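Local coordinates for protein SusD homolog (Bacteroides thetaiotaomicron VPI-5482, PDB 3IV0) that is of unknown function but, as a SusD-family outer-membrane protein, probably binds glycans at the cell surface for uptake, at residues E23-L26 with L27-Y30; M115-L118 with K119-R122. All blocks are in the same frame, centred on the assembly; numbering follows the deposited sequence.

Contact 1. Residues E23-L26 with L27-Y30; sequences EAFL and LSIY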
# COMPACT_ATOMS: atom_id res chain seq x y z
N GLU A 23 3.84 3.56 25.26
CA GLU A 23 4.39 2.93 24.08
C GLU A 23 3.66 1.64 23.73
O GLU A 23 3.42 1.39 22.56
CB GLU A 23 5.89 2.71 24.19
CG GLU A 23 6.55 2.30 22.86
CD GLU A 23 8.05 2.53 22.85
OE1 GLU A 23 8.68 2.41 23.93
OE2 GLU A 23 8.62 2.84 21.76
N ALA A 24 3.31 0.81 24.71
CA ALA A 24 2.51 -0.38 24.46
C ALA A 24 1.18 -0.02 23.84
O ALA A 24 0.70 -0.72 22.92
CB ALA A 24 2.33 -1.23 25.76
N PHE A 25 0.56 1.05 24.31
CA PHE A 25 -0.69 1.48 23.74
C PHE A 25 -0.49 1.91 22.28
O PHE A 25 -1.26 1.51 21.42
CB PHE A 25 -1.32 2.59 24.57
CG PHE A 25 -2.73 2.88 24.21
CD1 PHE A 25 -3.02 3.74 23.18
CD2 PHE A 25 -3.79 2.25 24.85
CE1 PHE A 25 -4.30 4.01 22.83
CE2 PHE A 25 -5.09 2.53 24.50
CZ PHE A 25 -5.35 3.40 23.47
N LEU A 26 0.54 2.69 22.01
CA LEU A 26 0.88 3.05 20.62
C LEU A 26 1.09 1.80 19.78
O LEU A 26 0.56 1.70 18.66
CB LEU A 26 2.08 3.96 20.62
CG LEU A 26 2.66 4.29 19.24
CD1 LEU A 26 1.61 5.06 18.42
CD2 LEU A 26 3.97 5.06 19.36
N LEU A 27 1.79 0.81 20.29
CA LEU A 27 2.03 -0.35 19.49
C LEU A 27 0.74 -1.13 19.20
O LEU A 27 0.68 -1.81 18.19
CB LEU A 27 3.11 -1.24 20.12
CG LEU A 27 4.53 -0.72 19.96
CD1 LEU A 27 5.44 -1.53 20.88
CD2 LEU A 27 5.02 -0.83 18.54
N SER A 28 -0.29 -1.01 20.04
CA SER A 28 -1.55 -1.66 19.78
C SER A 28 -2.25 -1.00 18.57
O SER A 28 -3.08 -1.64 17.94
CB SER A 28 -2.46 -1.62 21.03
OG SER A 28 -3.09 -0.37 21.22
N ILE A 29 -1.92 0.26 18.28
CA ILE A 29 -2.47 0.95 17.09
C ILE A 29 -1.84 0.32 15.86
O ILE A 29 -2.56 -0.05 14.93
CB ILE A 29 -2.23 2.47 17.16
CG1 ILE A 29 -2.95 3.11 18.37
CG2 ILE A 29 -2.64 3.14 15.81
CD1 ILE A 29 -2.49 4.54 18.71
N TYR A 30 -0.54 0.18 15.83
CA TYR A 30 0.15 -0.53 14.77
C TYR A 30 -0.38 -1.95 14.61
O TYR A 30 -0.61 -2.44 13.51
CB TYR A 30 1.63 -0.57 15.01
CG TYR A 30 2.39 0.70 14.79
CD1 TYR A 30 2.90 1.02 13.56
CD2 TYR A 30 2.64 1.59 15.83
CE1 TYR A 30 3.62 2.16 13.32
CE2 TYR A 30 3.36 2.74 15.63
CZ TYR A 30 3.86 3.04 14.37
OH TYR A 30 4.60 4.16 14.17

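Contact 2. Residues M115-L118 with K119-R122; sequences MDEL and KRSR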
# COMPACT_ATOMS: atom_id res chain seq x y z
N MSE A 115 6.95 11.83 31.83
CA MSE A 115 7.67 11.04 30.83
C MSE A 115 8.51 11.96 29.96
O MSE A 115 8.31 13.18 29.92
CB MSE A 115 6.75 10.15 29.99
CG MSE A 115 5.89 10.88 29.04
SE MSE A 115 4.72 9.83 27.80
CE MSE A 115 5.91 9.36 26.57
N ASP A 116 9.46 11.35 29.27
CA ASP A 116 10.34 12.05 28.37
C ASP A 116 9.53 12.82 27.33
O ASP A 116 8.70 12.24 26.65
CB ASP A 116 11.23 11.01 27.70
CG ASP A 116 12.34 11.62 26.87
OD1 ASP A 116 12.09 12.10 25.76
OD2 ASP A 116 13.50 11.58 27.33
N GLU A 117 9.77 14.12 27.19
CA GLU A 117 8.94 14.92 26.31
C GLU A 117 9.22 14.67 24.83
O GLU A 117 8.32 14.87 24.01
CB GLU A 117 9.08 16.41 26.64
CG GLU A 117 8.52 16.78 28.01
CD GLU A 117 7.00 16.60 28.12
OE1 GLU A 117 6.33 16.32 27.11
OE2 GLU A 117 6.48 16.76 29.24
N LEU A 118 10.44 14.26 24.48
CA LEU A 118 10.72 13.90 23.10
C LEU A 118 9.92 12.66 22.76
O LEU A 118 9.29 12.61 21.68
CB LEU A 118 12.21 13.65 22.88
CG LEU A 118 12.62 13.24 21.46
CD1 LEU A 118 12.22 14.29 20.43
CD2 LEU A 118 14.13 12.95 21.41
N LYS A 119 9.90 11.68 23.65
CA LYS A 119 9.11 10.48 23.40
C LYS A 119 7.63 10.80 23.35
O LYS A 119 6.90 10.25 22.54
CB LYS A 119 9.41 9.38 24.42
CG LYS A 119 10.81 8.77 24.30
CD LYS A 119 11.11 8.25 22.90
CE LYS A 119 12.31 7.30 22.93
NZ LYS A 119 11.99 6.02 23.63
N ARG A 120 7.14 11.68 24.22
CA ARG A 120 5.74 12.06 24.19
C ARG A 120 5.37 12.67 22.84
O ARG A 120 4.35 12.28 22.23
CB ARG A 120 5.39 13.04 25.34
CG ARG A 120 3.97 13.50 25.29
CD ARG A 120 3.26 13.73 26.60
NE ARG A 120 4.09 14.30 27.66
CZ ARG A 120 3.87 14.05 28.94
NH1 ARG A 120 2.89 13.24 29.29
NH2 ARG A 120 4.66 14.56 29.86
N SER A 121 6.21 13.56 22.33
CA SER A 121 5.99 14.18 21.03
C SER A 121 6.07 13.14 19.92
O SER A 121 5.27 13.19 18.97
CB SER A 121 7.00 15.26 20.74
OG SER A 121 6.85 16.33 21.68
N ARG A 122 7.00 12.21 20.00
CA ARG A 122 7.14 11.18 18.98
C ARG A 122 5.91 10.29 18.95
O ARG A 122 5.41 9.98 17.86
CB ARG A 122 8.38 10.35 19.26
CG ARG A 122 8.59 9.22 18.26
CD ARG A 122 9.90 8.52 18.42
NE ARG A 122 10.96 9.47 18.22
CZ ARG A 122 12.24 9.28 18.48
NH1 ARG A 122 12.64 8.11 18.95
NH2 ARG A 122 13.10 10.26 18.27
O HOH W 1 6.29 16.77 24.47

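Contact 1. Residues E23-L26 with L27-Y30
Ser28 OG donates to Phe25 O at 2.6 Å, reaching that oxygen in the carbonyl plane and on a lone pair. With chi1 at 78°, OG sits between the backbone N and the carbonyl carbon and turns back along the helix, where it also lies over one face of the Phe25 ring. Phe25 O also receives weak bonds from Ser28 N and Ile29 N, so the hydroxyl is its main donor here. The backbone is regular at Leu27 N to Glu23 O (2.9 Å) and Ser28 N to Ala24 O (3.1 Å), but Ile29 N donates to Leu26 O at 2.9 Å, a three-residue step, while Tyr30 N to Leu26 O is long and weak, consistent with a slight local tightening toward 3-10 geometry. Outward from the backbone, Leu26 CG meets the edge of the Tyr30 ring in its plane, 4.0 Å from CE2, the two side chains running side by side. Leu26 CD1 also touches Ile29 CD1 at 4.1 Å. Tyr30 OH is hydrogen-bonded to Glu126 and Ala200 N, and Glu23 forms a salt bridge with Arg199. Leu26 packs between helices 117-142 and 93-108, against Phe123 and Leu105, while Phe25 and Ile29 face helix 93-108.

Contact 2. Residues M115-L118 with K119-R122
Asp116 caps the first turn of helix 117-142, and a salt bridge three residues apart, Glu117 to Arg120, joins residues of the same turn. Asp116 OD1 accepts from Lys119 N at 3.1 Å on its anti side, and more weakly from Leu118 N; the carboxylate reaches over the helix end because CG stands anti to the backbone N (chi1 -171°). Arg120 grips Glu117 side-on: NE meets OE1 at 3.1 Å in a nearly straight bond (172°), and NH2 meets OE2 at 2.9 Å. Both oxygens lie near the guanidinium plane, yet the nitrogens approach from above the carboxylate plane, the two planes being 34° apart. Selenomethionine Met115 lays CG over the centre of one guanidinium face, 3.8 Å from CZ, and its CE reaches Arg120 N at 3.5 Å. Arg120 NH1, which takes no part in the salt bridge, donates to the carbonyls of Ile109 and Val112, so the buried charge also ties the helix start to the preceding loop. A leucine in its place would probably leave the Glu117 carboxylate without its counter-charge and those two loop carbonyls without this donor. A water gives hydrogen bonds to Glu117 O and OE1 and accepts one from Ser121 OG. Lys119 NZ forms a salt bridge with Glu19. The whole is a classic aspartate N-cap, with an i to i+3 ion pair beside it.

Both contacts are local, each made within one continuous run of chain, so neither closes a loop; they follow in series and neither nest nor cross. From the N terminus, contact 1 comes first, in the early turns of helix 19-39. After several short helices the chain reaches helix 93-108, whose side chains meet contact 1, and a loop before contact 2 opens helix 117-142. The two centres lie 15 Å apart, on the same side of the chain's centre, and the nearest atoms stay about 5 Å apart without touching. Their helices are nevertheless joined: a hydrogen bond from contact 1 and a salt bridge from contact 2 tie helices 19-39 and 117-142 together at two points.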